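Local coordinates for esterase (Thermotoga maritima, PDB 3DOH), which is a thermostable esterase, probably cleaving carboxylic ester bonds, that joins an alpha/beta hydrolase domain to an N-terminal immunoglobulin-like domain, at residues 64-67 with 68-72; 135-139 with 140-144; 167-170 with 171-174; 187-190 with 191-194. All coordinates share one frame; numbering follows the deposited sequence.

Contacts 1, 2 and 3 lie near the surface and contact 4 is largely buried. Contact 1 is a glycine-containing turn in the immunoglobulin-like domain bridged by one serine-serine hydrogen bond, whereas contact 2, where the chain passes from that domain's sheet to the hydrolase sheet, is ionic and has gathered two sulfates. Contacts 1 and 2 touch through L69 and L139. Contact 4 meets contact 2 more broadly, with Y191 and V194 against H138, I141 and F144, and it relies on an amide-amide bond between buried side chains and on a carboxylate at the more exposed rim. Contact 3 stands apart on a hydrolase-domain turn, its nearest atoms about 11 Å from contact 2. Like contact 1, it reaches a second subunit.

Contact 1: residues 64-67 with 68-72; sequences NNSG and GLSFS
S66 and S70 face each other across the turn, their hydroxyls joined by a hydrogen bond of 3.2 Å between S66 OG and S70 OG in which either could be the donor. Each OG sits between its own backbone N and carbonyl carbon (chi1 58° in S66, 89° in S70), and this brings the two oxygens together across the turn. N64 fills the inside. Its CB lies 3.3 Å from S70 O, and its CG is 3.6 Å from that same oxygen and 4.0 Å from G68 O, which puts the amide among the carbonyls of the second half of the turn. Between these side chains the backbone reverses through G67 and G68. G67 has a positive phi of 109°, a conformation that calls for glycine here. The turn starts at the end of strand 53-64 and runs into the connection to strand 80-85, its antiparallel neighbour in the sheet of the immunoglobulin-like domain. N64 is still tied into that sheet, since its backbone bonds to Y80 and its side chain packs on Y80 and V82. Further out, N65 bonds to the backbone N of K79 and to E32, while L69 O takes the hydroxyl of Y62, whose ring also meets that of F71. S72 OG bonds to P320 O of the second subunit, and F71 packs on the same proline of that subunit.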
ATOM      1  N   ASN A  64     -28.793 -15.059  18.549  1.00 46.38           N
ATOM      2  CA  ASN A  64     -29.622 -16.266  18.451  1.00 46.73           C
ATOM      3  C   ASN A  64     -30.212 -16.599  19.834  1.00 47.29           C
ATOM      4  O   ASN A  64     -30.005 -15.843  20.809  1.00 46.89           O
ATOM      5  CB  ASN A  64     -28.820 -17.441  17.881  1.00 46.70           C
ATOM      6  CG  ASN A  64     -27.661 -17.880  18.790  1.00 48.19           C
ATOM      7  OD1 ASN A  64     -26.558 -18.180  18.317  1.00 49.99           O
ATOM      8  ND2 ASN A  64     -27.913 -17.941  20.088  1.00 48.37           N
ATOM      9  N   ASN A  65     -30.941 -17.714  19.916  1.00 47.89           N
ATOM     10  CA  ASN A  65     -31.444 -18.212  21.191  1.00 48.56           C
ATOM     11  C   ASN A  65     -30.837 -19.549  21.558  1.00 48.43           C
ATOM     12  O   ASN A  65     -31.170 -20.138  22.578  1.00 48.56           O
ATOM     13  CB  ASN A  65     -32.970 -18.276  21.203  1.00 48.93           C
ATOM     14  CG  ASN A  65     -33.605 -17.149  22.045  1.00 52.14           C
ATOM     15  OD1 ASN A  65     -33.108 -16.760  23.138  1.00 52.94           O
ATOM     16  ND2 ASN A  65     -34.713 -16.620  21.539  1.00 54.26           N
ATOM     17  N   SER A  66     -29.927 -20.010  20.720  1.00 48.53           N
ATOM     18  CA  SER A  66     -29.220 -21.256  20.943  1.00 48.56           C
ATOM     19  C   SER A  66     -28.073 -21.090  21.952  1.00 48.43           C
ATOM     20  O   SER A  66     -28.015 -21.820  22.917  1.00 48.89           O
ATOM     21  CB  SER A  66     -28.715 -21.811  19.613  1.00 48.29           C
ATOM     22  OG  SER A  66     -27.863 -20.861  18.959  1.00 48.89           O
ATOM     23  N   GLY A  67     -27.166 -20.138  21.731  1.00 48.39           N
ATOM     24  CA  GLY A  67     -25.999 -19.952  22.603  1.00 47.98           C
ATOM     25  C   GLY A  67     -24.692 -20.368  21.954  1.00 48.13           C
ATOM     26  O   GLY A  67     -23.612 -20.241  22.547  1.00 48.30           O
ATOM     27  N   GLY A  68     -24.793 -20.896  20.737  1.00 48.04           N
ATOM     28  CA  GLY A  68     -23.631 -21.279  19.970  1.00 47.44           C
ATOM     29  C   GLY A  68     -23.458 -20.348  18.797  1.00 47.61           C
ATOM     30  O   GLY A  68     -23.849 -19.177  18.825  1.00 47.74           O
ATOM     31  N   LEU A  69     -22.873 -20.863  17.739  1.00 47.37           N
ATOM     32  CA  LEU A  69     -22.519 -19.994  16.645  1.00 47.03           C
ATOM     33  C   LEU A  69     -23.624 -19.795  15.621  1.00 46.98           C
ATOM     34  O   LEU A  69     -23.393 -19.155  14.628  1.00 46.79           O
ATOM     35  CB  LEU A  69     -21.231 -20.498  15.970  1.00 46.94           C
ATOM     36  CG  LEU A  69     -19.936 -20.563  16.804  1.00 45.66           C
ATOM     37  CD1 LEU A  69     -18.766 -20.726  15.855  1.00 43.82           C
ATOM     38  CD2 LEU A  69     -19.751 -19.318  17.672  1.00 42.50           C
ATOM     39  N   SER A  70     -24.824 -20.312  15.853  1.00 47.53           N
ATOM     40  CA  SER A  70     -25.822 -20.378  14.756  1.00 48.43           C
ATOM     41  C   SER A  70     -26.449 -19.021  14.439  1.00 48.39           C
ATOM     42  O   SER A  70     -26.779 -18.251  15.360  1.00 48.62           O
ATOM     43  CB  SER A  70     -26.908 -21.438  15.022  1.00 48.59           C
ATOM     44  OG  SER A  70     -28.008 -20.900  15.750  1.00 50.37           O
ATOM     45  N   PHE A  71     -26.603 -18.740  13.145  1.00 48.10           N
ATOM     46  CA  PHE A  71     -27.143 -17.476  12.675  1.00 48.27           C
ATOM     47  C   PHE A  71     -28.090 -17.688  11.501  1.00 48.81           C
ATOM     48  O   PHE A  71     -27.665 -18.194  10.473  1.00 49.18           O
ATOM     49  CB  PHE A  71     -25.990 -16.572  12.243  1.00 48.12           C
ATOM     50  CG  PHE A  71     -26.391 -15.395  11.372  1.00 47.97           C
ATOM     51  CD1 PHE A  71     -27.279 -14.414  11.835  1.00 47.57           C
ATOM     52  CD2 PHE A  71     -25.828 -15.245  10.092  1.00 48.46           C
ATOM     53  CE1 PHE A  71     -27.617 -13.296  11.009  1.00 48.31           C
ATOM     54  CE2 PHE A  71     -26.160 -14.139   9.247  1.00 48.27           C
ATOM     55  CZ  PHE A  71     -27.055 -13.164   9.708  1.00 48.05           C
ATOM     56  N   SER A  72     -29.357 -17.294  11.643  1.00 48.86           N
ATOM     57  CA  SER A  72     -30.238 -17.192  10.485  1.00 49.21           C
ATOM     58  C   SER A  72     -30.586 -15.756  10.162  1.00 49.19           C
ATOM     59  O   SER A  72     -30.979 -15.025  11.064  1.00 48.71           O
ATOM     60  CB  SER A  72     -31.539 -17.970  10.688  1.00 49.54           C
ATOM     61  OG  SER A  72     -32.358 -17.872   9.514  1.00 50.52           O
TER

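Contact 2: residues 135-139 with 140-144. With SO4 (sulfate ion), chain F; SO4 (sulfate ion), chain G.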
ATOM      1  N   ASP A 135     -16.999 -18.471  31.527  1.00 37.78           N
ATOM      2  CA  ASP A 135     -17.321 -19.742  30.906  1.00 38.26           C
ATOM      3  C   ASP A 135     -16.486 -19.905  29.655  1.00 37.99           C
ATOM      4  O   ASP A 135     -16.320 -18.962  28.881  1.00 38.36           O
ATOM      5  CB  ASP A 135     -18.809 -19.806  30.556  1.00 38.94           C
ATOM      6  CG  ASP A 135     -19.643 -20.414  31.666  1.00 41.26           C
ATOM      7  OD1 ASP A 135     -19.752 -21.657  31.718  1.00 44.87           O
ATOM      8  OD2 ASP A 135     -20.190 -19.648  32.488  1.00 44.34           O
ATOM      9  N   GLU A 136     -15.958 -21.104  29.454  1.00 36.91           N
ATOM     10  CA  GLU A 136     -15.475 -21.469  28.148  1.00 36.08           C
ATOM     11  C   GLU A 136     -16.548 -22.411  27.590  1.00 36.08           C
ATOM     12  O   GLU A 136     -17.379 -22.891  28.339  1.00 36.89           O
ATOM     13  CB  GLU A 136     -14.097 -22.124  28.272  1.00 35.50           C
ATOM     14  CG  GLU A 136     -13.093 -21.312  29.129  1.00 36.20           C
ATOM     15  CD  GLU A 136     -11.644 -21.812  29.033  1.00 35.76           C
ATOM     16  OE1 GLU A 136     -11.387 -22.760  28.279  1.00 36.47           O
ATOM     17  OE2 GLU A 136     -10.749 -21.252  29.697  1.00 33.51           O
ATOM     18  N   LYS A 137     -16.581 -22.632  26.282  1.00 35.94           N
ATOM     19  CA  LYS A 137     -17.408 -23.689  25.643  1.00 36.05           C
ATOM     20  C   LYS A 137     -16.465 -24.208  24.574  1.00 35.57           C
ATOM     21  O   LYS A 137     -16.048 -23.417  23.721  1.00 35.95           O
ATOM     22  CB  LYS A 137     -18.655 -23.076  24.964  1.00 36.54           C
ATOM     23  CG  LYS A 137     -19.897 -23.943  24.839  1.00 37.31           C
ATOM     24  CD  LYS A 137     -19.958 -24.719  23.527  1.00 38.13           C
ATOM     25  CE  LYS A 137     -21.358 -25.397  23.291  1.00 38.27           C
ATOM     26  NZ  LYS A 137     -21.509 -26.811  23.881  1.00 36.78           N
ATOM     27  N   HIS A 138     -16.137 -25.495  24.615  1.00 34.53           N
ATOM     28  CA  HIS A 138     -15.123 -26.055  23.728  1.00 33.68           C
ATOM     29  C   HIS A 138     -15.759 -26.879  22.615  1.00 33.39           C
ATOM     30  O   HIS A 138     -16.086 -28.051  22.806  1.00 33.43           O
ATOM     31  CB  HIS A 138     -14.135 -26.914  24.521  1.00 32.77           C
ATOM     32  CG  HIS A 138     -13.537 -26.214  25.701  1.00 34.12           C
ATOM     33  ND1 HIS A 138     -13.531 -26.761  26.966  1.00 32.09           N
ATOM     34  CD2 HIS A 138     -12.925 -25.011  25.809  1.00 33.45           C
ATOM     35  CE1 HIS A 138     -12.941 -25.925  27.802  1.00 30.81           C
ATOM     36  NE2 HIS A 138     -12.564 -24.856  27.125  1.00 30.98           N
ATOM     37  N   LEU A 139     -15.931 -26.260  21.452  1.00 33.33           N
ATOM     38  CA  LEU A 139     -16.861 -26.761  20.447  1.00 33.45           C
ATOM     39  C   LEU A 139     -16.317 -28.012  19.767  1.00 33.23           C
ATOM     40  O   LEU A 139     -15.517 -27.927  18.835  1.00 32.66           O
ATOM     41  CB  LEU A 139     -17.155 -25.681  19.403  1.00 33.50           C
ATOM     42  CG  LEU A 139     -18.319 -24.738  19.714  1.00 32.19           C
ATOM     43  CD1 LEU A 139     -18.504 -23.725  18.594  1.00 30.71           C
ATOM     44  CD2 LEU A 139     -19.600 -25.522  19.950  1.00 30.39           C
ATOM     45  N   ILE A 140     -16.755 -29.175  20.238  1.00 33.37           N
ATOM     46  CA  ILE A 140     -16.342 -30.445  19.654  1.00 33.65           C
ATOM     47  C   ILE A 140     -15.395 -31.198  20.583  1.00 34.95           C
ATOM     48  O   ILE A 140     -15.413 -32.427  20.641  1.00 37.06           O
ATOM     49  CB  ILE A 140     -15.653 -30.241  18.291  1.00 33.37           C
ATOM     50  CG1 ILE A 140     -16.574 -29.476  17.338  1.00 32.60           C
ATOM     51  CG2 ILE A 140     -15.251 -31.579  17.692  1.00 32.21           C
ATOM     52  CD1 ILE A 140     -17.735 -30.297  16.821  1.00 30.88           C
ATOM     53  N   ILE A 141     -14.569 -30.451  21.308  1.00 35.09           N
ATOM     54  CA  ILE A 141     -13.749 -31.026  22.368  1.00 33.93           C
ATOM     55  C   ILE A 141     -14.600 -31.424  23.569  1.00 33.96           C
ATOM     56  O   ILE A 141     -14.214 -32.290  24.355  1.00 34.13           O
ATOM     57  CB  ILE A 141     -12.655 -30.044  22.830  1.00 33.57           C
ATOM     58  CG1 ILE A 141     -11.493 -30.036  21.835  1.00 32.72           C
ATOM     59  CG2 ILE A 141     -12.167 -30.408  24.223  1.00 33.92           C
ATOM     60  CD1 ILE A 141     -10.345 -29.140  22.245  1.00 31.48           C
ATOM     61  N   ASP A 142     -15.759 -30.788  23.705  1.00 33.04           N
ATOM     62  CA  ASP A 142     -16.682 -31.111  24.766  1.00 33.14           C
ATOM     63  C   ASP A 142     -17.599 -32.304  24.459  1.00 32.47           C
ATOM     64  O   ASP A 142     -18.340 -32.706  25.320  1.00 32.74           O
ATOM     65  CB  ASP A 142     -17.489 -29.871  25.156  1.00 33.18           C
ATOM     66  CG  ASP A 142     -18.428 -29.406  24.031  1.00 35.07           C
ATOM     67  OD1 ASP A 142     -18.456 -30.066  22.929  1.00 32.97           O
ATOM     68  OD2 ASP A 142     -19.125 -28.370  24.265  1.00 34.91           O
ATOM     69  N   ASP A 143     -17.546 -32.875  23.259  1.00 32.55           N
ATOM     70  CA  ASP A 143     -18.223 -34.165  23.018  1.00 32.75           C
ATOM     71  C   ASP A 143     -17.412 -35.409  23.327  1.00 32.78           C
ATOM     72  O   ASP A 143     -17.955 -36.512  23.255  1.00 33.93           O
ATOM     73  CB  ASP A 143     -18.729 -34.312  21.582  1.00 32.51           C
ATOM     74  CG  ASP A 143     -19.583 -33.163  21.152  1.00 32.83           C
ATOM     75  OD1 ASP A 143     -20.588 -32.894  21.842  1.00 35.92           O
ATOM     76  OD2 ASP A 143     -19.251 -32.522  20.123  1.00 31.89           O
ATOM     77  N   PHE A 144     -16.122 -35.240  23.595  1.00 32.58           N
ATOM     78  CA  PHE A 144     -15.210 -36.328  23.943  1.00 32.42           C
ATOM     79  C   PHE A 144     -15.226 -36.400  25.439  1.00 33.00           C
ATOM     80  O   PHE A 144     -14.706 -35.503  26.120  1.00 33.74           O
ATOM     81  CB  PHE A 144     -13.746 -35.998  23.566  1.00 31.91           C
ATOM     82  CG  PHE A 144     -13.431 -36.110  22.112  1.00 29.82           C
ATOM     83  CD1 PHE A 144     -14.058 -35.279  21.174  1.00 27.73           C
ATOM     84  CD2 PHE A 144     -12.484 -37.039  21.669  1.00 29.99           C
ATOM     85  CE1 PHE A 144     -13.793 -35.377  19.825  1.00 25.13           C
ATOM     86  CE2 PHE A 144     -12.184 -37.152  20.287  1.00 30.64           C
ATOM     87  CZ  PHE A 144     -12.842 -36.299  19.364  1.00 29.98           C
TER
HETATM   88  S   SO4 F 403     -20.575 -28.969  20.037  1.00 43.03           S
HETATM   89  O1  SO4 F 403     -20.329 -28.367  21.345  1.00 43.03           O
HETATM   90  O2  SO4 F 403     -21.709 -28.340  19.379  1.00 44.21           O
HETATM   91  O3  SO4 F 403     -20.892 -30.366  20.179  1.00 43.83           O
HETATM   92  O4  SO4 F 403     -19.403 -28.866  19.181  1.00 44.72           O
HETATM   93  S   SO4 G 404     -14.379 -30.075  28.126  1.00 49.65           S
HETATM   94  O1  SO4 G 404     -12.945 -30.286  28.316  1.00 50.49           O
HETATM   95  O2  SO4 G 404     -14.881 -29.458  29.360  1.00 50.93           O
HETATM   96  O3  SO4 G 404     -15.074 -31.341  27.860  1.00 48.32           O
HETATM   97  O4  SO4 G 404     -14.604 -29.166  26.995  1.00 50.16           O
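The imidazole of H138, whose CB packs against I141 CB at 3.9 Å, is gripped at its edge on both nitrogens. NE2 gives a nearly straight bond (175°) of 2.7 Å to E136 OE1, which lies in the ring plane and receives it on the anti lone pair. ND1 donates to O4 of the chain G sulfate at 2.6 Å. Y191 meets the ring edge-to-face, and E136 OE1 also forms a salt bridge with R105. The other flat group is the D142 carboxylate. K137, its chain bent at chi2 (-92°), reaches over to form a salt bridge from NZ to D142 OD2 (2.9 Å), nearly in line with the C-O bond. The same NZ donates to O1 of the chain F sulfate, 3.2 Å away. D142 N closes the turn on H138 O at 2.9 Å. This turn leads from strand 129-139, in the sheet of the immunoglobulin-like domain, to strand 144-150 at the edge of the hydrolase sheet. The sulfates are probably from the crystallisation liquor. K137 thus sets its charge between the D142 carboxylate and one sulfate, and H138, modelled as donating from both nitrogens to anionic groups, is probably positively charged.

Contact 3: residues 167-170 with 171-174; sequences DVNP and DRKY
A type I beta turn from N169 to R172 bends the chain ahead of strand 174-180 in the alpha/beta hydrolase domain, and an Asx turn is laid over its first half. In the Asx turn N169 OD1 accepts D171 N at 2.8 Å. The N-H comes from well above the plane of the amide, 68° out of it, and so not on a lone pair. N169 CG stands opposite its backbone N (chi1 168°), which carries the amide across the turn toward D171 and R172. N169 ND2 sits over the centre of one face of the R172 guanidinium, 3.7 Å above its plane, and N169 CB is 3.4 Å from R172 NH1. On the backbone, N169 O receives two donors, the weak turn bond from R172 N at 3.3 Å and the hydroxyl of Y174, whose OH lies 3.2 Å away. The tyrosine thus ties the start of the turn to the residue that enters the strand. V168 approaches the Y174 ring from the opposite direction, though its exact fit there is uncertain. Y174 is the buried end of the contact, packed with V168 on P213 and joined through its backbone to N259 and D261, while K173 makes a salt bridge to E262. Outward, D167 O accepts K332 NZ of the second subunit, and R172 packs on E336 of that same subunit's helix 325-336.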
ATOM      1  N   ASP A 167     -27.181 -40.810  18.305  1.00 47.25           N
ATOM      2  CA  ASP A 167     -28.416 -41.167  17.588  1.00 49.61           C
ATOM      3  C   ASP A 167     -28.106 -42.230  16.600  1.00 50.29           C
ATOM      4  O   ASP A 167     -28.518 -42.169  15.449  1.00 51.03           O
ATOM      5  CB  ASP A 167     -29.056 -39.995  16.843  1.00 50.37           C
ATOM      6  CG  ASP A 167     -29.328 -38.808  17.729  1.00 53.77           C
ATOM      7  OD1 ASP A 167     -28.955 -38.835  18.931  1.00 55.69           O
ATOM      8  OD2 ASP A 167     -29.916 -37.831  17.203  1.00 58.13           O
ATOM      9  N   VAL A 168     -27.395 -43.229  17.060  1.00 51.25           N
ATOM     10  CA  VAL A 168     -26.945 -44.256  16.187  1.00 52.42           C
ATOM     11  C   VAL A 168     -27.626 -45.565  16.664  1.00 53.11           C
ATOM     12  O   VAL A 168     -27.914 -45.698  17.853  1.00 53.47           O
ATOM     13  CB  VAL A 168     -25.398 -44.200  16.234  1.00 52.51           C
ATOM     14  CG1 VAL A 168     -24.809 -45.295  17.117  1.00 53.33           C
ATOM     15  CG2 VAL A 168     -24.809 -44.163  14.845  1.00 52.36           C
ATOM     16  N   ASN A 169     -27.933 -46.500  15.757  1.00 54.03           N
ATOM     17  CA  ASN A 169     -28.511 -47.790  16.167  1.00 54.84           C
ATOM     18  C   ASN A 169     -27.541 -48.623  17.032  1.00 55.04           C
ATOM     19  O   ASN A 169     -26.439 -48.959  16.569  1.00 54.86           O
ATOM     20  CB  ASN A 169     -29.011 -48.599  14.958  1.00 55.33           C
ATOM     21  CG  ASN A 169     -29.365 -50.077  15.313  1.00 57.68           C
ATOM     22  OD1 ASN A 169     -29.829 -50.375  16.414  1.00 60.20           O
ATOM     23  ND2 ASN A 169     -29.144 -50.991  14.366  1.00 58.63           N
ATOM     24  N   PRO A 170     -27.945 -48.955  18.292  1.00 55.17           N
ATOM     25  CA  PRO A 170     -27.158 -49.793  19.229  1.00 55.08           C
ATOM     26  C   PRO A 170     -26.915 -51.198  18.701  1.00 54.75           C
ATOM     27  O   PRO A 170     -25.971 -51.868  19.138  1.00 53.96           O
ATOM     28  CB  PRO A 170     -28.061 -49.888  20.474  1.00 55.16           C
ATOM     29  CG  PRO A 170     -28.948 -48.719  20.384  1.00 55.70           C
ATOM     30  CD  PRO A 170     -29.207 -48.518  18.910  1.00 55.19           C
ATOM     31  N   ASP A 171     -27.773 -51.620  17.769  1.00 54.41           N
ATOM     32  CA  ASP A 171     -27.712 -52.956  17.187  1.00 54.46           C
ATOM     33  C   ASP A 171     -26.680 -53.149  16.048  1.00 53.60           C
ATOM     34  O   ASP A 171     -26.280 -54.276  15.787  1.00 53.33           O
ATOM     35  CB  ASP A 171     -29.129 -53.456  16.827  1.00 55.10           C
ATOM     36  CG  ASP A 171     -30.001 -53.756  18.100  1.00 57.40           C
ATOM     37  OD1 ASP A 171     -29.490 -54.402  19.062  1.00 58.08           O
ATOM     38  OD2 ASP A 171     -31.192 -53.341  18.149  1.00 57.99           O
ATOM     39  N   ARG A 172     -26.234 -52.061  15.409  1.00 52.34           N
ATOM     40  CA  ARG A 172     -25.106 -52.115  14.458  1.00 51.41           C
ATOM     41  C   ARG A 172     -23.766 -51.804  15.165  1.00 49.23           C
ATOM     42  O   ARG A 172     -23.749 -51.300  16.290  1.00 48.97           O
ATOM     43  CB  ARG A 172     -25.334 -51.167  13.250  1.00 51.57           C
ATOM     44  CG  ARG A 172     -26.352 -51.681  12.187  1.00 53.50           C
ATOM     45  CD  ARG A 172     -26.506 -50.766  10.938  1.00 53.97           C
ATOM     46  NE  ARG A 172     -27.911 -50.379  10.737  1.00 60.67           N
ATOM     47  CZ  ARG A 172     -28.470 -49.241  11.187  1.00 63.67           C
ATOM     48  NH1 ARG A 172     -27.750 -48.339  11.843  1.00 65.66           N
ATOM     49  NH2 ARG A 172     -29.762 -48.982  10.978  1.00 64.77           N
ATOM     50  N   LYS A 173     -22.654 -52.109  14.504  1.00 46.81           N
ATOM     51  CA  LYS A 173     -21.313 -51.811  15.025  1.00 44.84           C
ATOM     52  C   LYS A 173     -20.609 -50.745  14.179  1.00 42.55           C
ATOM     53  O   LYS A 173     -20.838 -50.669  12.968  1.00 42.39           O
ATOM     54  CB  LYS A 173     -20.457 -53.081  15.034  1.00 45.27           C
ATOM     55  CG  LYS A 173     -20.712 -54.015  16.220  1.00 46.30           C
ATOM     56  CD  LYS A 173     -19.898 -55.317  16.087  1.00 46.43           C
ATOM     57  CE  LYS A 173     -19.588 -55.968  17.460  1.00 47.48           C
ATOM     58  NZ  LYS A 173     -18.685 -57.165  17.299  1.00 46.60           N
ATOM     59  N   TYR A 174     -19.734 -49.945  14.806  1.00 39.71           N
ATOM     60  CA  TYR A 174     -19.104 -48.784  14.150  1.00 36.79           C
ATOM     61  C   TYR A 174     -17.580 -48.747  14.315  1.00 35.43           C
ATOM     62  O   TYR A 174     -17.050 -49.297  15.263  1.00 35.17           O
ATOM     63  CB  TYR A 174     -19.706 -47.465  14.638  1.00 36.51           C
ATOM     64  CG  TYR A 174     -21.208 -47.382  14.488  1.00 36.54           C
ATOM     65  CD1 TYR A 174     -21.788 -47.009  13.268  1.00 33.81           C
ATOM     66  CD2 TYR A 174     -22.057 -47.679  15.583  1.00 34.58           C
ATOM     67  CE1 TYR A 174     -23.145 -46.938  13.127  1.00 36.09           C
ATOM     68  CE2 TYR A 174     -23.417 -47.612  15.455  1.00 35.02           C
ATOM     69  CZ  TYR A 174     -23.970 -47.256  14.224  1.00 37.07           C
ATOM     70  OH  TYR A 174     -25.344 -47.171  14.098  1.00 37.81           O
TER

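Contact 4: residues 187-190 with 191-194; sequences GTDN and YLQV
This is a largely buried polar turn, with D189 at its exposed side, at the entrance to the short helix 192-195 of the alpha/beta hydrolase domain, in the connection that follows strand 174-180. Two side chains of 187-190 each take a donor from the helix side. D189 OD2 accepts L192 N at 3.1 Å, the N-H arriving 36° out of the carboxylate plane. The carboxylate also lies beside Y191 CB, and L192 CD2 is 3.8 Å from D189 OD1. D189 CG is tucked between its own N and carbonyl carbon (chi1 61°), which turns the carboxylate toward the backbone N of L192. Its other oxygen, OD1, is taken by Q220 NE2, while Q220 OE1 accepts N190 N, so a single glutamine side chain braces the turn from outside. The second bond joins two amides: Q193 NE2 donates to N190 OD1 at 2.9 Å. The amides are nearly coplanar, 3° apart, and the donor lies in the carbonyl plane. Q193 NE2 also reaches A218 O on strand 215-219, and N190 ND2 reaches Y160 O on strand 157-163, so the pair ties the turn to these two adjacent strands, while Y191 OH bonds to E20 in the immunoglobulin-like domain. V194 N bonds back to Y191 O at 3.0 Å, where the chain enters the weakly bonded helix.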
ATOM      1  N   GLY A 187       1.636 -34.648  28.126  1.00 31.36           N
ATOM      2  CA  GLY A 187       1.141 -33.992  29.308  1.00 31.64           C
ATOM      3  C   GLY A 187       0.263 -34.913  30.103  1.00 31.82           C
ATOM      4  O   GLY A 187       0.348 -36.133  29.982  1.00 32.47           O
ATOM      5  N   THR A 188      -0.569 -34.330  30.957  1.00 31.99           N
ATOM      6  CA  THR A 188      -1.277 -35.086  31.984  1.00 32.10           C
ATOM      7  C   THR A 188      -2.646 -34.456  32.192  1.00 32.31           C
ATOM      8  O   THR A 188      -3.396 -34.836  33.091  1.00 33.50           O
ATOM      9  CB  THR A 188      -0.511 -35.079  33.320  1.00 32.51           C
ATOM     10  OG1 THR A 188      -0.296 -36.426  33.758  1.00 30.74           O
ATOM     11  CG2 THR A 188      -1.297 -34.324  34.382  1.00 31.59           C
ATOM     12  N   ASP A 189      -2.954 -33.485  31.341  1.00 31.13           N
ATOM     13  CA  ASP A 189      -4.155 -32.699  31.458  1.00 31.35           C
ATOM     14  C   ASP A 189      -5.335 -33.294  30.698  1.00 31.06           C
ATOM     15  O   ASP A 189      -6.488 -32.869  30.893  1.00 31.39           O
ATOM     16  CB  ASP A 189      -3.887 -31.269  30.934  1.00 32.13           C
ATOM     17  CG  ASP A 189      -3.479 -31.236  29.419  1.00 34.59           C
ATOM     18  OD1 ASP A 189      -2.775 -32.139  28.942  1.00 36.29           O
ATOM     19  OD2 ASP A 189      -3.849 -30.294  28.688  1.00 39.18           O
ATOM     20  N   ASN A 190      -5.068 -34.245  29.812  1.00 30.11           N
ATOM     21  CA  ASN A 190      -6.116 -34.822  28.988  1.00 29.65           C
ATOM     22  C   ASN A 190      -6.816 -33.810  28.041  1.00 29.75           C
ATOM     23  O   ASN A 190      -7.985 -33.999  27.658  1.00 30.03           O
ATOM     24  CB  ASN A 190      -7.155 -35.521  29.871  1.00 29.16           C
ATOM     25  CG  ASN A 190      -7.723 -36.761  29.224  1.00 29.36           C
ATOM     26  OD1 ASN A 190      -7.400 -37.072  28.079  1.00 31.70           O
ATOM     27  ND2 ASN A 190      -8.572 -37.483  29.942  1.00 28.59           N
ATOM     28  N   TYR A 191      -6.130 -32.740  27.665  1.00 29.46           N
ATOM     29  CA  TYR A 191      -6.759 -31.736  26.809  1.00 29.37           C
ATOM     30  C   TYR A 191      -5.925 -31.485  25.564  1.00 28.87           C
ATOM     31  O   TYR A 191      -6.417 -31.546  24.436  1.00 28.77           O
ATOM     32  CB  TYR A 191      -6.963 -30.429  27.578  1.00 29.13           C
ATOM     33  CG  TYR A 191      -7.947 -29.482  26.928  1.00 29.32           C
ATOM     34  CD1 TYR A 191      -9.275 -29.444  27.333  1.00 28.52           C
ATOM     35  CD2 TYR A 191      -7.548 -28.628  25.909  1.00 31.13           C
ATOM     36  CE1 TYR A 191     -10.178 -28.581  26.742  1.00 28.38           C
ATOM     37  CE2 TYR A 191      -8.443 -27.760  25.312  1.00 30.34           C
ATOM     38  CZ  TYR A 191      -9.756 -27.742  25.732  1.00 29.99           C
ATOM     39  OH  TYR A 191     -10.652 -26.880  25.140  1.00 29.72           O
ATOM     40  N   LEU A 192      -4.653 -31.201  25.795  1.00 29.08           N
ATOM     41  CA  LEU A 192      -3.664 -30.968  24.737  1.00 28.74           C
ATOM     42  C   LEU A 192      -3.818 -31.801  23.479  1.00 27.96           C
ATOM     43  O   LEU A 192      -3.774 -31.244  22.374  1.00 28.15           O
ATOM     44  CB  LEU A 192      -2.272 -31.173  25.294  1.00 28.50           C
ATOM     45  CG  LEU A 192      -1.400 -29.925  25.373  1.00 30.28           C
ATOM     46  CD1 LEU A 192      -2.172 -28.586  25.298  1.00 28.72           C
ATOM     47  CD2 LEU A 192      -0.569 -30.023  26.628  1.00 29.06           C
ATOM     48  N   GLN A 193      -4.032 -33.107  23.648  1.00 26.74           N
ATOM     49  CA  GLN A 193      -3.895 -34.074  22.539  1.00 25.96           C
ATOM     50  C   GLN A 193      -5.094 -34.026  21.608  1.00 24.98           C
ATOM     51  O   GLN A 193      -5.128 -34.640  20.516  1.00 24.27           O
ATOM     52  CB  GLN A 193      -3.608 -35.504  23.063  1.00 25.99           C
ATOM     53  CG  GLN A 193      -4.805 -36.344  23.493  1.00 27.55           C
ATOM     54  CD  GLN A 193      -5.295 -36.014  24.891  1.00 30.55           C
ATOM     55  OE1 GLN A 193      -4.921 -34.984  25.466  1.00 32.17           O
ATOM     56  NE2 GLN A 193      -6.139 -36.886  25.450  1.00 30.36           N
ATOM     57  N   VAL A 194      -6.065 -33.246  22.049  1.00 23.98           N
ATOM     58  CA  VAL A 194      -7.307 -33.126  21.361  1.00 23.09           C
ATOM     59  C   VAL A 194      -7.437 -31.664  20.875  1.00 23.38           C
ATOM     60  O   VAL A 194      -8.329 -31.335  20.106  1.00 25.30           O
ATOM     61  CB  VAL A 194      -8.433 -33.658  22.326  1.00 23.04           C
ATOM     62  CG1 VAL A 194      -9.464 -32.608  22.707  1.00 22.96           C
ATOM     63  CG2 VAL A 194      -9.059 -34.949  21.810  1.00 20.34           C
TER